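Local coordinates for protein exodeoxyribonuclease III (Archaeoglobus fulgidus, PDB 2VOA) that probably cleaves DNA at abasic sites as a metal-dependent AP endonuclease of the exonuclease III family, with a pocket specific for the abasic site, at residues I20-E25 with D29-Q34. The protein carries 1 engineered substitution. Numbering follows the deposited sequence.
Sequences IPWLKE and DILCMQ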
ATOM      1  N   ILE A  20      12.002   4.126 -10.765  1.00 28.01           N
ATOM      2  CA  ILE A  20      12.764   5.378 -10.807  1.00 28.19           C
ATOM      3  C   ILE A  20      14.197   5.215 -10.227  1.00 27.74           C
ATOM      4  O   ILE A  20      15.172   5.529 -10.918  1.00 28.38           O
ATOM      5  CB  ILE A  20      11.952   6.571 -10.218  1.00 27.39           C
ATOM      6  CG1 ILE A  20      10.634   6.774 -11.004  1.00 27.18           C
ATOM      7  CG2 ILE A  20      12.797   7.882 -10.171  1.00 27.88           C
ATOM      8  CD1 ILE A  20      10.808   6.963 -12.541  1.00 28.38           C
ATOM      9  N   PRO A  21      14.336   4.690  -8.989  1.00 28.43           N
ATOM     10  CA  PRO A  21      15.708   4.408  -8.495  1.00 28.81           C
ATOM     11  C   PRO A  21      16.486   3.411  -9.386  1.00 29.28           C
ATOM     12  O   PRO A  21      17.723   3.528  -9.542  1.00 29.51           O
ATOM     13  CB  PRO A  21      15.454   3.792  -7.115  1.00 29.22           C
ATOM     14  CG  PRO A  21      14.133   4.383  -6.683  1.00 29.50           C
ATOM     15  CD  PRO A  21      13.321   4.412  -7.949  1.00 28.27           C
ATOM     16  N   TRP A  22      15.777   2.445  -9.969  1.00 28.21           N
ATOM     17  CA  TRP A  22      16.442   1.465 -10.818  1.00 28.75           C
ATOM     18  C   TRP A  22      17.030   2.169 -12.061  1.00 28.50           C
ATOM     19  O   TRP A  22      18.162   1.889 -12.449  1.00 28.67           O
ATOM     20  CB  TRP A  22      15.493   0.314 -11.184  1.00 28.56           C
ATOM     21  CG  TRP A  22      16.195  -0.821 -11.876  1.00 28.76           C
ATOM     22  CD1 TRP A  22      16.779  -1.915 -11.286  1.00 29.44           C
ATOM     23  CD2 TRP A  22      16.415  -0.952 -13.276  1.00 29.27           C
ATOM     24  NE1 TRP A  22      17.357  -2.721 -12.246  1.00 29.01           N
ATOM     25  CE2 TRP A  22      17.125  -2.168 -13.479  1.00 30.54           C
ATOM     26  CE3 TRP A  22      16.061  -0.177 -14.390  1.00 31.65           C
ATOM     27  CZ2 TRP A  22      17.499  -2.617 -14.764  1.00 30.33           C
ATOM     28  CZ3 TRP A  22      16.429  -0.628 -15.673  1.00 30.02           C
ATOM     29  CH2 TRP A  22      17.157  -1.829 -15.836  1.00 31.44           C
ATOM     30  N   LEU A  23      16.270   3.096 -12.657  1.00 29.30           N
ATOM     31  CA  LEU A  23      16.765   3.881 -13.806  1.00 29.61           C
ATOM     32  C   LEU A  23      17.957   4.761 -13.411  1.00 30.11           C
ATOM     33  O   LEU A  23      18.938   4.876 -14.148  1.00 29.27           O
ATOM     34  CB  LEU A  23      15.656   4.738 -14.434  1.00 29.35           C
ATOM     35  CG  LEU A  23      14.629   3.988 -15.291  1.00 29.91           C
ATOM     36  CD1 LEU A  23      13.438   4.865 -15.586  1.00 30.56           C
ATOM     37  CD2 LEU A  23      15.256   3.481 -16.585  1.00 27.70           C
ATOM     38  N   LYS A  24      17.878   5.379 -12.239  1.00 29.96           N
ATOM     39  CA  LYS A  24      18.992   6.194 -11.754  1.00 31.29           C
ATOM     40  C   LYS A  24      20.279   5.376 -11.590  1.00 31.31           C
ATOM     41  O   LYS A  24      21.365   5.857 -11.901  1.00 32.29           O
ATOM     42  CB  LYS A  24      18.602   6.906 -10.456  1.00 32.24           C
ATOM     43  CG  LYS A  24      17.911   8.240 -10.710  1.00 36.63           C
ATOM     44  CD  LYS A  24      18.167   9.231  -9.574  1.00 41.82           C
ATOM     45  CE  LYS A  24      18.359  10.677 -10.098  1.00 44.78           C
ATOM     46  NZ  LYS A  24      17.894  11.739  -9.130  1.00 45.87           N
ATOM     47  N   GLU A  25      20.146   4.131 -11.134  1.00 30.98           N
ATOM     48  CA  GLU A  25      21.298   3.272 -10.834  1.00 31.54           C
ATOM     49  C   GLU A  25      21.890   2.684 -12.104  1.00 31.18           C
ATOM     50  O   GLU A  25      23.111   2.714 -12.294  1.00 31.88           O
ATOM     51  CB  GLU A  25      20.902   2.146  -9.870  1.00 32.09           C
ATOM     52  CG  GLU A  25      21.971   1.054  -9.616  1.00 35.66           C
ATOM     53  CD  GLU A  25      23.249   1.553  -8.912  1.00 41.96           C
ATOM     54  OE1 GLU A  25      23.199   2.535  -8.148  1.00 44.40           O
ATOM     55  OE2 GLU A  25      24.321   0.932  -9.109  1.00 44.74           O
ATOM     56  N   ASP A  29      19.828   2.965 -21.822  1.00 27.44           N
ATOM     57  CA  ASP A  29      19.374   3.816 -22.918  1.00 28.17           C
ATOM     58  C   ASP A  29      17.874   3.723 -23.209  1.00 28.27           C
ATOM     59  O   ASP A  29      17.220   4.724 -23.545  1.00 27.56           O
ATOM     60  CB  ASP A  29      20.222   3.504 -24.156  1.00 29.13           C
ATOM     61  CG  ASP A  29      21.695   3.786 -23.897  1.00 28.60           C
ATOM     62  OD1 ASP A  29      22.432   2.826 -23.573  1.00 29.80           O
ATOM     63  OD2 ASP A  29      22.112   4.976 -23.955  1.00 28.64           O
ATOM     64  N   ILE A  30      17.336   2.519 -23.075  1.00 27.52           N
ATOM     65  CA  ILE A  30      15.936   2.245 -23.402  1.00 28.82           C
ATOM     66  C   ILE A  30      15.421   1.266 -22.335  1.00 28.50           C
ATOM     67  O   ILE A  30      16.099   0.261 -22.058  1.00 29.44           O
ATOM     68  CB  ILE A  30      15.840   1.563 -24.803  1.00 28.79           C
ATOM     69  CG1 ILE A  30      16.283   2.533 -25.897  1.00 29.31           C
ATOM     70  CG2 ILE A  30      14.419   1.096 -25.055  1.00 31.74           C
ATOM     71  CD1 ILE A  30      16.607   1.909 -27.220  1.00 31.50           C
ATOM     72  N   LEU A  31      14.264   1.567 -21.720  1.00 29.01           N
ATOM     73  CA  LEU A  31      13.568   0.598 -20.832  1.00 29.22           C
ATOM     74  C   LEU A  31      12.153   0.410 -21.340  1.00 29.86           C
ATOM     75  O   LEU A  31      11.351   1.368 -21.310  1.00 29.87           O
ATOM     76  CB  LEU A  31      13.516   1.094 -19.377  1.00 29.66           C
ATOM     77  CG  LEU A  31      12.633   0.232 -18.456  1.00 31.91           C
ATOM     78  CD1 LEU A  31      13.229  -1.149 -18.238  1.00 32.56           C
ATOM     79  CD2 LEU A  31      12.368   0.933 -17.111  1.00 30.71           C
ATOM     80  N   CYS A  32      11.861  -0.809 -21.807  1.00 30.08           N
ATOM     81  CA  CYS A  32      10.485  -1.200 -22.174  1.00 30.53           C
ATOM     82  C   CYS A  32       9.739  -1.693 -20.941  1.00 30.47           C
ATOM     83  O   CYS A  32      10.276  -2.501 -20.187  1.00 31.04           O
ATOM     84  CB  CYS A  32      10.486  -2.300 -23.234  1.00 31.93           C
ATOM     85  SG  CYS A  32      11.226  -1.726 -24.752  1.00 33.91           S
ATOM     86  N   MET A  33       8.505  -1.250 -20.752  1.00 29.26           N
ATOM     87  CA  MET A  33       7.736  -1.697 -19.598  1.00 29.12           C
ATOM     88  C   MET A  33       6.414  -2.303 -20.043  1.00 29.24           C
ATOM     89  O   MET A  33       5.841  -1.861 -21.036  1.00 28.70           O
ATOM     90  CB  MET A  33       7.444  -0.502 -18.673  1.00 29.07           C
ATOM     91  CG  MET A  33       8.669   0.048 -17.993  1.00 29.75           C
ATOM     92  SD  MET A  33       8.381   1.692 -17.300  1.00 31.41           S
ATOM     93  CE  MET A  33       8.809   2.727 -18.718  1.00 30.18           C
ATOM     94  N   GLN A  34       5.943  -3.314 -19.311  1.00 28.04           N
ATOM     95  CA  GLN A  34       4.628  -3.915 -19.558  1.00 28.75           C
ATOM     96  C   GLN A  34       3.795  -3.954 -18.296  1.00 27.90           C
ATOM     97  O   GLN A  34       4.332  -3.871 -17.177  1.00 27.43           O
ATOM     98  CB  GLN A  34       4.773  -5.331 -20.107  1.00 28.39           C
ATOM     99  CG  GLN A  34       5.720  -5.425 -21.311  1.00 29.05           C
ATOM    100  CD  GLN A  34       7.144  -5.477 -20.882  1.00 29.45           C
ATOM    101  OE1 GLN A  34       7.464  -6.034 -19.815  1.00 31.12           O
ATOM    102  NE2 GLN A  34       8.013  -4.885 -21.679  1.00 30.72           N
TER
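The backbones of L23 and L31 come nearest each other where helix 16-26 lies over strand 30-34, with their CA atoms 8.4 Å apart, a spacing that side chains alone bridge. L31 carries the strand's side of the contact, and its CB points toward the helix. Its CG stands anti to the backbone N (chi1 172°), and the two methyls at its fork go to different partners. CD1 approaches the benzo part of the W22 indole, 4.1 Å from CZ3, at an oblique inclination to the ring. CD2 lies 3.9 Å from CD2 of L23, and that same L23 methyl also reaches back to CB of L31, at 4.1 Å. The six-membered ring of W22 reaches across to the strand. L23 starts less directly, yet chi2 of 167° sends CD1 out anti to CA and turns the other methyl, CD2, onto L31. L23 also packs on F48 of helix 45-49, while W22 and, from the strand, L31 both touch A5 of strand 2-8. The indole N-H is satisfied outside the two segments, NE1 bonding to OD1 of D236.

The elements joined are the helix and second strand of the beta-alpha-beta unit formed by strand 2-8, helix 16-26 and strand 30-34, whose two strands are parallel neighbours in one of the sheets of this DNase I-like fold. About 120 Å² is buried, summed over both sides, and all three touching residues are buried. The interaction is therefore apolar packing by van der Waals contact and exclusion of water: the two segments meet through apolar side chains and not through polar bonds between them.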